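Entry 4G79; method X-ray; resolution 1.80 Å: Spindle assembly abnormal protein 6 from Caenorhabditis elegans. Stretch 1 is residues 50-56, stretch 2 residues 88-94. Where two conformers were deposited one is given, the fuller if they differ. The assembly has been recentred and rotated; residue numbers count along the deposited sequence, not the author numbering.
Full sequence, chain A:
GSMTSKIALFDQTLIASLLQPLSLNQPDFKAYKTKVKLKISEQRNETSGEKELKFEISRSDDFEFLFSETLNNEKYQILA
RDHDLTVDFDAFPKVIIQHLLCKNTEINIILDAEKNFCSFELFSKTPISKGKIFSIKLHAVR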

# COMPACT_ATOMS: atom_id res chain seq x y z
N GLU A 50 -14.50 1.39 -27.17
CA GLU A 50 -13.23 1.51 -26.46
C GLU A 50 -12.83 0.18 -25.77
O GLU A 50 -13.67 -0.67 -25.46
N LYS A 51 -11.52 0.03 -25.51
CA LYS A 51 -10.99 -1.17 -24.87
C LYS A 51 -11.37 -1.19 -23.41
O LYS A 51 -11.23 -0.19 -22.69
N GLU A 52 -11.86 -2.36 -22.98
CA GLU A 52 -12.26 -2.67 -21.63
C GLU A 52 -11.52 -3.86 -21.17
O GLU A 52 -11.34 -4.77 -21.96
N LEU A 53 -11.12 -3.90 -19.89
CA LEU A 53 -10.60 -5.14 -19.30
C LEU A 53 -11.75 -5.72 -18.55
O LEU A 53 -12.52 -4.94 -17.99
N LYS A 54 -11.92 -7.05 -18.53
CA LYS A 54 -13.03 -7.65 -17.78
C LYS A 54 -12.46 -8.62 -16.76
O LYS A 54 -11.62 -9.42 -17.12
N PHE A 55 -12.88 -8.51 -15.48
CA PHE A 55 -12.43 -9.42 -14.41
C PHE A 55 -13.60 -10.26 -14.01
O PHE A 55 -14.68 -9.71 -13.83
N GLU A 56 -13.42 -11.58 -13.94
CA GLU A 56 -14.55 -12.47 -13.62
C GLU A 56 -14.12 -13.50 -12.63
O GLU A 56 -13.06 -14.12 -12.79
N ASP A 88 0.63 2.13 -16.64
CA ASP A 88 -0.52 2.66 -17.38
C ASP A 88 -1.53 1.55 -17.69
O ASP A 88 -1.28 0.37 -17.43
N PHE A 89 -2.69 1.93 -18.23
CA PHE A 89 -3.75 0.98 -18.51
C PHE A 89 -3.32 -0.15 -19.46
O PHE A 89 -3.70 -1.27 -19.21
N ASP A 90 -2.51 0.14 -20.50
CA ASP A 90 -2.00 -0.83 -21.48
C ASP A 90 -1.11 -1.90 -20.82
O ASP A 90 -1.19 -3.08 -21.14
N ALA A 91 -0.23 -1.46 -19.92
CA ALA A 91 0.71 -2.36 -19.26
C ALA A 91 0.05 -3.12 -18.10
O ALA A 91 0.49 -4.22 -17.77
N PHE A 92 -0.99 -2.54 -17.49
CA PHE A 92 -1.62 -3.12 -16.31
C PHE A 92 -2.00 -4.61 -16.43
O PHE A 92 -1.59 -5.33 -15.52
N PRO A 93 -2.73 -5.13 -17.47
CA PRO A 93 -3.05 -6.58 -17.45
C PRO A 93 -1.79 -7.46 -17.55
O PRO A 93 -1.71 -8.47 -16.88
N LYS A 94 -0.83 -7.05 -18.33
CA LYS A 94 0.43 -7.76 -18.52
C LYS A 94 1.20 -7.94 -17.21
O LYS A 94 1.66 -9.02 -16.89

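Residues 51-56 form a strand, and its alternation decides which side chains face stretch 2. Lys-51, Leu-53 and Phe-55 have CA-to-CB bonds directed toward it. The CA-to-CB bond of Glu-52 points away, and the carboxylate oxygens of Glu-52 are hydrogen-bonded elsewhere in the structure. Lys-54 and Glu-56 are out of reach.

Stretch 2 answers with Phe-89, Phe-92 and Pro-93. Phe-92 and Pro-93 have CA-to-CB bonds directed toward the strand. Phe-89 starts sideways, but chi1 is t (179°), and this carries the ring across to the strand.

Leu-53 is the centre of the contact and has the largest covered area. Its rotamer is m, t (chi1 -68°, chi2 179°). It meets three residues. Leu-53 CG lies 3.8 Å from Phe-89 CE1. Leu-53 CD1 is 3.9 Å from Phe-92 CD2, at the edge of that ring, and 3.8 Å from Pro-93 CD. The leucine methyl CD1 thus lies close to both Phe-92 and Pro-93. The proline ring has a C-gamma endo pucker.

Phe-55 adopts m (chi1 -71°, chi2 82°) and Phe-92 adopts t (chi1 177°, chi2 70°). These rotamers bring the two rings together, with Phe-55 CZ 3.9 Å from Phe-92 CE2. The approach is oblique. Phe-89 also borders the strand backbone: Lys-51 O lies 3.8 Å from Phe-89 CE2, at the ring edge and near its plane.

Lys-51 is fully extended, with all four chi angles t. The extension carries its ammonium group past the Phe-89 ring, close enough for two waters to link it to the backbone of stretch 2. Lys-51 NZ is 5.6 Å from the Phe-89 ring centroid, so any cation-pi attraction is weak at most. No direct hydrogen bond joins the stretches, but two waters do so through this ammonium group. Water 1 accepts from Lys-51 NZ at 3.0 Å and donates to Phe-89 O, 2.7 Å from the water O. Water 2 accepts a weak bond from Lys-51 NZ at 3.0 Å, and its O donates to Asp-90 O at 2.7 Å. Lys-51 NZ and Asp-90 OD1 are 4.3 Å apart, beyond a salt bridge.

Within stretch 2, Asp-88 takes chi1 p (53°). This turns its carboxylate back to the chain, where Ala-91 N donates to Asp-88 OD1 at 2.9 Å. Phe-92 N donates to Asp-88 O, also at 2.9 Å. Asp-90, with chi1 t in the conformer given, forms a salt bridge from OD2 to Lys-94 NZ at 3.5 Å. The side chain of Lys-94 is extended beyond its m chi1.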

# COMPACT_ATOMS: atom_id res chain seq x y z
CB GLU A 50 -13.27 2.67 -25.44
CG GLU A 50 -13.82 2.29 -24.07
CD GLU A 50 -13.97 3.45 -23.11
OE1 GLU A 50 -12.93 3.97 -22.63
OE2 GLU A 50 -15.13 3.82 -22.81
CB LYS A 51 -9.46 -1.25 -25.03
CG LYS A 51 -8.83 -2.43 -24.27
CD LYS A 51 -7.32 -2.40 -24.41
CE LYS A 51 -6.70 -3.51 -23.61
NZ LYS A 51 -5.21 -3.38 -23.59
CB GLU A 52 -13.76 -3.04 -21.61
CG GLU A 52 -14.69 -1.86 -21.54
CD GLU A 52 -16.15 -2.23 -21.62
OE1 GLU A 52 -16.49 -3.35 -22.08
OE2 GLU A 52 -16.98 -1.38 -21.24
CB LEU A 53 -9.41 -4.91 -18.35
CG LEU A 53 -8.12 -4.43 -18.98
CD1 LEU A 53 -7.07 -4.24 -17.87
CD2 LEU A 53 -7.60 -5.44 -20.02
CB LYS A 54 -14.01 -8.36 -18.74
CG LYS A 54 -15.22 -8.96 -18.03
CD LYS A 54 -16.32 -9.17 -19.02
CE LYS A 54 -17.50 -9.87 -18.35
NZ LYS A 54 -18.39 -8.89 -17.68
CB PHE A 55 -11.88 -8.65 -13.20
CG PHE A 55 -10.56 -7.99 -13.46
CD1 PHE A 55 -10.50 -6.76 -14.11
CD2 PHE A 55 -9.37 -8.58 -13.03
CE1 PHE A 55 -9.26 -6.15 -14.35
CE2 PHE A 55 -8.14 -7.96 -13.27
CZ PHE A 55 -8.10 -6.76 -13.95
CB GLU A 56 -15.11 -13.18 -14.86
CG GLU A 56 -15.75 -12.30 -15.93
CD GLU A 56 -16.07 -13.05 -17.21
OE1 GLU A 56 -15.18 -13.12 -18.09
OE2 GLU A 56 -17.19 -13.58 -17.32
CB ASP A 88 -0.04 3.37 -18.68
CG ASP A 88 0.85 2.52 -19.57
OD1 ASP A 88 0.50 1.35 -19.80
OD2 ASP A 88 1.83 3.06 -20.11
CB PHE A 89 -4.96 1.74 -19.06
CG PHE A 89 -6.16 0.92 -19.43
CD1 PHE A 89 -6.77 0.08 -18.49
CD2 PHE A 89 -6.71 0.99 -20.71
CE1 PHE A 89 -7.91 -0.66 -18.82
CE2 PHE A 89 -7.83 0.22 -21.05
CZ PHE A 89 -8.43 -0.58 -20.11
CB ASP A 90 -1.19 -0.08 -22.56
CG ASP A 90 -0.76 -0.94 -23.73
OD1 ASP A 90 -1.60 -1.20 -24.62
OD2 ASP A 90 0.43 -1.34 -23.77
CB ALA A 91 1.89 -1.56 -18.75
CB PHE A 92 -2.84 -2.31 -15.87
CG PHE A 92 -3.59 -2.88 -14.68
CD1 PHE A 92 -3.02 -2.87 -13.41
CD2 PHE A 92 -4.90 -3.32 -14.82
CE1 PHE A 92 -3.73 -3.33 -12.30
CE2 PHE A 92 -5.61 -3.78 -13.71
CZ PHE A 92 -5.02 -3.80 -12.47
CB PRO A 93 -3.97 -6.76 -18.66
CG PRO A 93 -3.64 -5.60 -19.58
CD PRO A 93 -3.34 -4.47 -18.64
CB LYS A 94 1.32 -7.00 -19.54
CG LYS A 94 0.62 -6.62 -20.85
CD LYS A 94 1.53 -5.76 -21.74
CE LYS A 94 0.91 -5.47 -23.08
NZ LYS A 94 1.77 -4.57 -23.89
O HOH W 1 -5.56 -2.34 -20.79
O HOH W 2 -2.53 -4.53 -23.00